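Neutral ceramidase (Pseudomonas aeruginosa, PDB 2ZWS) hydrolyses the N-acyl bond of ceramides to release sphingosine and a free fatty acid, and also runs the reverse synthesis, as a secreted zinc-dependent amidohydrolase. Local coordinates at residues A[39-44]-A[60-65]; A[92-97]-A[440-445]. All blocks are in the same frame, centred on the assembly; numbering follows the deposited sequence.

Contact 1: A[39-44]-A[60-65]. With FMT (formic acid), chain E.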
ATOM      1  N   ARG A  39     -11.648  -3.884   1.906  1.00 12.06           N
ATOM      2  CA  ARG A  39     -10.510  -4.768   2.114  1.00 11.67           C
ATOM      3  C   ARG A  39      -9.258  -4.244   1.404  1.00 11.60           C
ATOM      4  O   ARG A  39      -9.327  -3.344   0.554  1.00 11.45           O
ATOM      5  CB  ARG A  39     -10.828  -6.193   1.653  1.00 11.79           C
ATOM      6  CG  ARG A  39     -11.749  -6.911   2.664  1.00 13.03           C
ATOM      7  CD  ARG A  39     -11.863  -8.454   2.410  1.00 13.68           C
ATOM      8  NE  ARG A  39     -12.627  -9.015   3.534  1.00 13.58           N
ATOM      9  CZ  ARG A  39     -12.137  -9.781   4.510  1.00 13.68           C
ATOM     10  NH1 ARG A  39     -10.894 -10.255   4.475  1.00 14.28           N
ATOM     11  NH2 ARG A  39     -12.935 -10.118   5.521  1.00 14.43           N
ATOM     12  N   GLN A  40      -8.123  -4.832   1.775  1.00 10.31           N
ATOM     13  CA  GLN A  40      -6.829  -4.563   1.173  1.00 10.40           C
ATOM     14  C   GLN A  40      -6.476  -5.682   0.200  1.00 10.54           C
ATOM     15  O   GLN A  40      -6.657  -6.878   0.525  1.00 10.97           O
ATOM     16  CB  GLN A  40      -5.770  -4.533   2.281  1.00 10.72           C
ATOM     17  CG  GLN A  40      -6.029  -3.439   3.332  1.00 11.92           C
ATOM     18  CD  GLN A  40      -5.088  -3.574   4.500  1.00 11.75           C
ATOM     19  OE1 GLN A  40      -4.042  -2.928   4.536  1.00 15.30           O
ATOM     20  NE2 GLN A  40      -5.402  -4.440   5.403  1.00 11.16           N
ATOM     21  N   TRP A  41      -5.934  -5.311  -0.965  1.00 10.48           N
ATOM     22  CA  TRP A  41      -5.647  -6.287  -2.034  1.00 10.24           C
ATOM     23  C   TRP A  41      -4.223  -6.136  -2.541  1.00  9.88           C
ATOM     24  O   TRP A  41      -3.614  -5.020  -2.490  1.00 10.71           O
ATOM     25  CB  TRP A  41      -6.608  -6.086  -3.232  1.00 11.03           C
ATOM     26  CG  TRP A  41      -8.042  -6.211  -2.768  1.00 10.50           C
ATOM     27  CD1 TRP A  41      -8.863  -5.210  -2.317  1.00 13.18           C
ATOM     28  CD2 TRP A  41      -8.802  -7.430  -2.683  1.00 12.24           C
ATOM     29  NE1 TRP A  41     -10.090  -5.733  -1.946  1.00 13.53           N
ATOM     30  CE2 TRP A  41     -10.074  -7.094  -2.154  1.00 12.49           C
ATOM     31  CE3 TRP A  41      -8.524  -8.763  -2.987  1.00 13.26           C
ATOM     32  CZ2 TRP A  41     -11.062  -8.049  -1.938  1.00 13.71           C
ATOM     33  CZ3 TRP A  41      -9.506  -9.713  -2.773  1.00 13.31           C
ATOM     34  CH2 TRP A  41     -10.759  -9.357  -2.243  1.00 12.51           C
ATOM     35  N   ALA A  42      -3.669  -7.272  -2.969  1.00 10.17           N
ATOM     36  CA  ALA A  42      -2.486  -7.297  -3.814  1.00  9.97           C
ATOM     37  C   ALA A  42      -2.971  -7.483  -5.251  1.00 10.29           C
ATOM     38  O   ALA A  42      -3.778  -8.372  -5.530  1.00 10.38           O
ATOM     39  CB  ALA A  42      -1.583  -8.459  -3.438  1.00 10.63           C
ATOM     40  N   ARG A  43      -2.470  -6.643  -6.140  1.00  9.85           N
ATOM     41  CA  ARG A  43      -2.854  -6.685  -7.566  1.00  9.46           C
ATOM     42  C   ARG A  43      -1.578  -6.958  -8.339  1.00  9.83           C
ATOM     43  O   ARG A  43      -0.635  -6.150  -8.304  1.00  9.44           O
ATOM     44  CB  ARG A  43      -3.460  -5.328  -7.969  1.00 11.19           C
ATOM     45  CG  ARG A  43      -4.881  -5.115  -7.432  1.00 10.50           C
ATOM     46  CD  ARG A  43      -5.420  -3.706  -7.725  1.00 11.23           C
ATOM     47  NE  ARG A  43      -6.820  -3.551  -7.320  1.00 12.11           N
ATOM     48  CZ  ARG A  43      -7.207  -3.161  -6.104  1.00 12.57           C
ATOM     49  NH1 ARG A  43      -6.287  -2.873  -5.189  1.00 12.84           N
ATOM     50  NH2 ARG A  43      -8.508  -3.049  -5.796  1.00 12.93           N
ATOM     51  N   ALA A  44      -1.529  -8.104  -9.000  1.00 10.56           N
ATOM     52  CA  ALA A  44      -0.319  -8.593  -9.669  1.00 10.01           C
ATOM     53  C   ALA A  44      -0.452  -8.523 -11.166  1.00 10.72           C
ATOM     54  O   ALA A  44      -1.519  -8.882 -11.726  1.00 11.60           O
ATOM     55  CB  ALA A  44      -0.033 -10.035  -9.266  1.00 11.39           C
ATOM     56  N   ASN A  60       1.235  -4.412  -6.918  1.00  9.91           N
ATOM     57  CA  ASN A  60       0.970  -3.244  -6.084  1.00  9.80           C
ATOM     58  C   ASN A  60      -0.004  -3.639  -4.963  1.00 11.17           C
ATOM     59  O   ASN A  60      -0.964  -4.376  -5.201  1.00 12.38           O
ATOM     60  CB  ASN A  60       0.395  -2.062  -6.899  1.00 11.16           C
ATOM     61  CG  ASN A  60       0.499  -0.735  -6.166  1.00 12.00           C
ATOM     62  OD1 ASN A  60       1.556  -0.358  -5.646  1.00 15.12           O
ATOM     63  ND2 ASN A  60      -0.586  -0.005  -6.181  1.00 12.19           N
ATOM     64  N   THR A  61       0.297  -3.215  -3.735  1.00 10.34           N
ATOM     65  CA  THR A  61      -0.430  -3.663  -2.559  1.00 11.48           C
ATOM     66  C   THR A  61      -1.093  -2.498  -1.808  1.00 10.96           C
ATOM     67  O   THR A  61      -0.512  -1.390  -1.670  1.00 11.23           O
ATOM     68  CB  THR A  61       0.528  -4.408  -1.573  1.00 12.39           C
ATOM     69  OG1 THR A  61       1.551  -3.500  -1.102  1.00 13.03           O
ATOM     70  CG2 THR A  61       1.155  -5.674  -2.252  1.00 12.59           C
ATOM     71  N   ASP A  62      -2.299  -2.761  -1.300  1.00 11.39           N
ATOM     72  CA  ASP A  62      -3.020  -1.795  -0.476  1.00 11.07           C
ATOM     73  C   ASP A  62      -2.473  -1.775   0.983  1.00 11.38           C
ATOM     74  O   ASP A  62      -3.190  -2.127   1.930  1.00 11.45           O
ATOM     75  CB  ASP A  62      -4.526  -2.114  -0.466  1.00 13.19           C
ATOM     76  CG  ASP A  62      -5.224  -1.880  -1.804  1.00 14.37           C
ATOM     77  OD1 ASP A  62      -4.976  -0.848  -2.463  1.00 18.31           O
ATOM     78  OD2 ASP A  62      -6.101  -2.701  -2.160  1.00 14.83           O
ATOM     79  N   LEU A  63      -1.223  -1.347   1.125  1.00 10.49           N
ATOM     80  CA  LEU A  63      -0.503  -1.357   2.403  1.00  9.84           C
ATOM     81  C   LEU A  63       0.190  -0.021   2.603  1.00 10.19           C
ATOM     82  O   LEU A  63       0.426   0.717   1.638  1.00 10.83           O
ATOM     83  CB  LEU A  63       0.589  -2.449   2.409  1.00  9.88           C
ATOM     84  CG  LEU A  63       0.056  -3.876   2.240  1.00 10.43           C
ATOM     85  CD1 LEU A  63       1.185  -4.846   2.060  1.00 12.23           C
ATOM     86  CD2 LEU A  63      -0.798  -4.253   3.457  1.00 13.42           C
ATOM     87  N   GLY A  64       0.585   0.279   3.846  1.00  9.93           N
ATOM     88  CA  GLY A  64       1.369   1.481   4.121  1.00 11.13           C
ATOM     89  C   GLY A  64       2.717   1.414   3.439  1.00 12.30           C
ATOM     90  O   GLY A  64       3.242   2.425   2.956  1.00 13.02           O
ATOM     91  N   MET A  65       3.278   0.205   3.380  1.00 12.90           N
ATOM     92  CA  MET A  65       4.574   0.025   2.742  1.00 14.45           C
ATOM     93  C   MET A  65       4.828  -1.452   2.542  1.00 13.89           C
ATOM     94  O   MET A  65       4.062  -2.295   3.043  1.00 13.69           O
ATOM     95  CB  MET A  65       5.687   0.684   3.552  1.00 17.29           C
ATOM     96  CG  MET A  65       5.641   0.403   4.999  1.00 17.64           C
ATOM     97  SD  MET A  65       4.479   1.385   6.048  1.00 17.26           S
ATOM     98  CE  MET A  65       5.112   3.046   5.976  1.00 20.07           C
TER
HETATM   99  C   FMT E 650      -4.272   0.378  -6.014  1.00 24.16           C
HETATM  100  O1  FMT E 650      -5.098   0.463  -5.047  1.00 22.51           O
HETATM  101  O2  FMT E 650      -3.376  -0.484  -6.280  1.00 22.24           O
HETATM  102  O   HOH W   1      -3.504  -3.109  -4.878  1.00 15.92           O
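Asp62 turns its carboxylate onto Trp41 and Arg43, and its OD2 takes bonds from both. Trp41 N reaches the anti side of Asp62 OD2 at 2.9 Å, while Arg43 NH1 comes to its syn side at 3.0 Å and makes a salt bridge. The Arg43 guanidinium offers its edge, with its plane 71° from that of the carboxylate; the chain runs extended from CG to NE, and NE pairs with Glu228. Asp62 CG stands anti to the carbonyl carbon (chi1 -69°). Asp62 OD2 lies near the plane of the Trp41 ring, at its edge, 3.7 Å from Trp41 CD1, the carboxylate and ring planes being nearly perpendicular. The indole continues past the contact, with NE1 bonded to Asn580. Two N-H donors on one buried oxygen would be expected to stabilise the charged carboxylate. Water 1 accepts from Arg43 NH1. Asn60 ND2 holds a formate, probably from the crystallisation liquor, by its O2 at 2.8 Å; Asn60 is an inferred substrate-binding residue. The backbones form an antiparallel ladder: Arg43 and Asn60 are a hydrogen-bonded pair, and Asp62 N continues to Trp41 O as the chain leaves the strand through an inverse gamma turn centred on Asp62. The hairpin of strands 41-49 and 55-61 has Ala42 and Thr61 facing helix 120-138, Arg43 and Asn60 facing strand 238-242, and strand 5-13 alongside 41-49.

Contact 2: A[92-97]-A[440-445]; sequences MLAATH and GYANAY. With ZN (zinc ion), chain B; FMT (formic acid), chain D.
His97 and Tyr441 bring their rings together at the zinc site, where strand 91-95 of the mixed sheet meets the loop after strand 435-439 through a single beta bridge, Ala94 with Ala442. Asn443 N donates to Leu93 O at 2.8 Å, and Ala95 N gives a weaker bond to Tyr441 O. Followed outward, His97 begins with CB over one face of the Tyr441 ring, 4.1 Å from its centroid and shifted toward the rim, a CH-pi contact. CG, anti to the backbone N (chi1 -160°), lies 3.3 Å from Tyr441 CE1, and that carbon sits over the centre of the imidazole; the planes are inclined at 34°. ND1 is bonded to Gly64 O; this bond and the zinc together fix the ring's rotation. His97 CD2 passes 3.4 Å from Tyr441 OH, the hydroxyl that is bonded to Glu411, and His97 CE1 lies 3.6 Å from Tyr441 CE1. Tyr445, an inferred substrate-binding residue, reaches the same glutamate through its OH, and its backbone N holds a formate, probably from the crystallisation liquor. His204, Glu411 and Tyr448 share the metal with His97 and water 2. At the tip, His97 NE2 meets the zinc ion at 2.2 Å.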
ATOM      1  N   MET A  92       8.714  -7.312  -8.497  1.00  9.90           N
ATOM      2  CA  MET A  92       8.706  -5.996  -7.835  1.00 10.25           C
ATOM      3  C   MET A  92       7.446  -5.881  -7.004  1.00 11.00           C
ATOM      4  O   MET A  92       6.358  -6.088  -7.509  1.00 10.95           O
ATOM      5  CB  MET A  92       8.753  -4.843  -8.861  1.00 10.16           C
ATOM      6  CG  MET A  92       8.852  -3.469  -8.223  1.00 11.61           C
ATOM      7  SD  MET A  92       8.939  -2.123  -9.428  1.00 12.67           S
ATOM      8  CE  MET A  92      10.503  -2.485 -10.253  1.00 14.14           C
ATOM      9  N   LEU A  93       7.617  -5.514  -5.733  1.00 10.81           N
ATOM     10  CA  LEU A  93       6.478  -5.340  -4.825  1.00 11.55           C
ATOM     11  C   LEU A  93       6.415  -3.887  -4.421  1.00 12.50           C
ATOM     12  O   LEU A  93       7.432  -3.338  -4.025  1.00 14.46           O
ATOM     13  CB  LEU A  93       6.672  -6.203  -3.565  1.00 11.69           C
ATOM     14  CG  LEU A  93       6.957  -7.694  -3.741  1.00 12.48           C
ATOM     15  CD1 LEU A  93       7.066  -8.348  -2.363  1.00 12.90           C
ATOM     16  CD2 LEU A  93       5.890  -8.416  -4.578  1.00 13.29           C
ATOM     17  N   ALA A  94       5.264  -3.241  -4.552  1.00 11.27           N
ATOM     18  CA  ALA A  94       5.130  -1.837  -4.192  1.00 11.95           C
ATOM     19  C   ALA A  94       3.853  -1.635  -3.400  1.00 12.11           C
ATOM     20  O   ALA A  94       2.981  -2.511  -3.364  1.00 13.12           O
ATOM     21  CB  ALA A  94       5.141  -0.999  -5.429  1.00 12.96           C
ATOM     22  N   ALA A  95       3.760  -0.503  -2.717  1.00 11.57           N
ATOM     23  CA  ALA A  95       2.600  -0.217  -1.876  1.00 10.66           C
ATOM     24  C   ALA A  95       1.972   1.133  -2.232  1.00 10.72           C
ATOM     25  O   ALA A  95       2.665   2.066  -2.691  1.00 11.29           O
ATOM     26  CB  ALA A  95       3.063  -0.175  -0.437  1.00 12.25           C
ATOM     27  N   THR A  96       0.682   1.242  -1.930  1.00 10.45           N
ATOM     28  CA  THR A  96      -0.077   2.465  -2.183  1.00 10.27           C
ATOM     29  C   THR A  96       0.147   3.523  -1.077  1.00 11.03           C
ATOM     30  O   THR A  96      -0.214   4.706  -1.262  1.00 12.13           O
ATOM     31  CB  THR A  96      -1.591   2.192  -2.156  1.00 11.30           C
ATOM     32  OG1 THR A  96      -1.934   1.671  -0.854  1.00 12.31           O
ATOM     33  CG2 THR A  96      -2.026   1.275  -3.296  1.00 14.96           C
ATOM     34  N   HIS A  97       0.666   3.085   0.075  1.00 10.96           N
ATOM     35  CA  HIS A  97       0.910   3.982   1.230  1.00 11.24           C
ATOM     36  C   HIS A  97      -0.381   4.417   1.915  1.00 12.14           C
ATOM     37  O   HIS A  97      -0.467   5.496   2.508  1.00 14.20           O
ATOM     38  CB  HIS A  97       1.770   5.171   0.829  1.00 11.92           C
ATOM     39  CG  HIS A  97       2.457   5.851   1.963  1.00 13.09           C
ATOM     40  ND1 HIS A  97       3.031   5.167   3.014  1.00 12.19           N
ATOM     41  CD2 HIS A  97       2.782   7.163   2.133  1.00 12.67           C
ATOM     42  CE1 HIS A  97       3.625   6.045   3.820  1.00 11.55           C
ATOM     43  NE2 HIS A  97       3.499   7.259   3.301  1.00 13.68           N
ATOM     44  N   GLY A 440       8.268   4.734  -5.858  1.00 12.77           N
ATOM     45  CA  GLY A 440       8.689   4.691  -4.441  1.00 13.24           C
ATOM     46  C   GLY A 440       7.892   3.621  -3.701  1.00 12.57           C
ATOM     47  O   GLY A 440       6.993   2.987  -4.282  1.00 13.23           O
ATOM     48  N   TYR A 441       8.202   3.423  -2.422  1.00 12.44           N
ATOM     49  CA  TYR A 441       7.493   2.442  -1.581  1.00 11.66           C
ATOM     50  C   TYR A 441       7.600   1.020  -2.145  1.00 11.62           C
ATOM     51  O   TYR A 441       6.659   0.233  -2.020  1.00 12.36           O
ATOM     52  CB  TYR A 441       6.007   2.791  -1.417  1.00 13.38           C
ATOM     53  CG  TYR A 441       5.764   4.227  -1.012  1.00 13.26           C
ATOM     54  CD1 TYR A 441       5.745   4.593   0.333  1.00 13.11           C
ATOM     55  CD2 TYR A 441       5.584   5.225  -1.976  1.00 15.04           C
ATOM     56  CE1 TYR A 441       5.528   5.941   0.718  1.00 14.13           C
ATOM     57  CE2 TYR A 441       5.377   6.560  -1.621  1.00 13.59           C
ATOM     58  CZ  TYR A 441       5.363   6.913  -0.274  1.00 14.38           C
ATOM     59  OH  TYR A 441       5.167   8.228   0.030  1.00 14.79           O
ATOM     60  N   ALA A 442       8.744   0.684  -2.738  1.00 10.65           N
ATOM     61  CA  ALA A 442       8.908  -0.659  -3.344  1.00 10.62           C
ATOM     62  C   ALA A 442       9.968  -1.514  -2.640  1.00 10.15           C
ATOM     63  O   ALA A 442      11.086  -1.028  -2.355  1.00 11.47           O
ATOM     64  CB  ALA A 442       9.255  -0.547  -4.835  1.00 11.68           C
ATOM     65  N   ASN A 443       9.607  -2.776  -2.364  1.00 10.01           N
ATOM     66  CA  ASN A 443      10.513  -3.832  -1.909  1.00 10.44           C
ATOM     67  C   ASN A 443      11.051  -3.739  -0.477  1.00 10.58           C
ATOM     68  O   ASN A 443      11.393  -4.776   0.099  1.00 10.50           O
ATOM     69  CB  ASN A 443      11.667  -4.071  -2.891  1.00 10.78           C
ATOM     70  CG  ASN A 443      11.197  -4.466  -4.287  1.00 10.58           C
ATOM     71  OD1 ASN A 443      11.818  -4.054  -5.291  1.00 14.86           O
ATOM     72  ND2 ASN A 443      10.169  -5.291  -4.367  1.00  9.56           N
ATOM     73  N   ALA A 444      11.144  -2.533   0.082  1.00 10.67           N
ATOM     74  CA  ALA A 444      11.460  -2.340   1.510  1.00 10.72           C
ATOM     75  C   ALA A 444      10.976  -0.960   1.876  1.00 11.75           C
ATOM     76  O   ALA A 444      10.448  -0.238   1.014  1.00 11.74           O
ATOM     77  CB  ALA A 444      12.954  -2.487   1.778  1.00 11.92           C
ATOM     78  N   TYR A 445      11.159  -0.582   3.134  1.00 11.63           N
ATOM     79  CA  TYR A 445      10.806   0.776   3.536  1.00 12.55           C
ATOM     80  C   TYR A 445      11.876   1.344   4.427  1.00 12.39           C
ATOM     81  O   TYR A 445      12.168   0.797   5.483  1.00 13.08           O
ATOM     82  CB  TYR A 445       9.460   0.768   4.255  1.00 12.88           C
ATOM     83  CG  TYR A 445       9.032   2.150   4.641  1.00 12.82           C
ATOM     84  CD1 TYR A 445       8.448   3.022   3.710  1.00 13.25           C
ATOM     85  CD2 TYR A 445       9.252   2.608   5.938  1.00 12.79           C
ATOM     86  CE1 TYR A 445       8.089   4.339   4.090  1.00 11.16           C
ATOM     87  CE2 TYR A 445       8.868   3.878   6.325  1.00 12.42           C
ATOM     88  CZ  TYR A 445       8.303   4.753   5.402  1.00 13.07           C
ATOM     89  OH  TYR A 445       7.940   6.013   5.780  1.00 13.79           O
TER
HETATM   90 ZN    ZN B 647       4.544   8.993   4.078  1.00 14.79          ZN
HETATM   91  C   FMT D 649      11.659  -2.358   6.360  1.00 14.68           C
HETATM   92  O1  FMT D 649      11.694  -2.560   5.121  1.00 13.16           O
HETATM   93  O2  FMT D 649      11.336  -3.226   7.201  1.00 13.97           O
HETATM   94  O   HOH W   2       3.546   8.715   5.922  1.00 20.14           O

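In the fold
Contacts 1 and 2 lie about 10 Å apart, centre to centre, close to the centre of the folded chain and within the N-terminal part of the ceramidase. They come in series: contact 1 closes a local hairpin, whereas contact 2 joins residues 92-97 to a loop 343 residues further on. Strands 55-61 and 91-95 run parallel as neighbours in one mixed sheet, where Thr61 N and Ala94 O are 2.8 Å apart, probably hydrogen-bonded. Gly64 of segment 60-65 is a second-shell tie to the zinc ligand of contact 2. Asn60, an inferred substrate-binding residue, and zinc-binding His97 lie at or just after the ends of these two strands, while Arg39 reaches toward the magnesium site through Asp579.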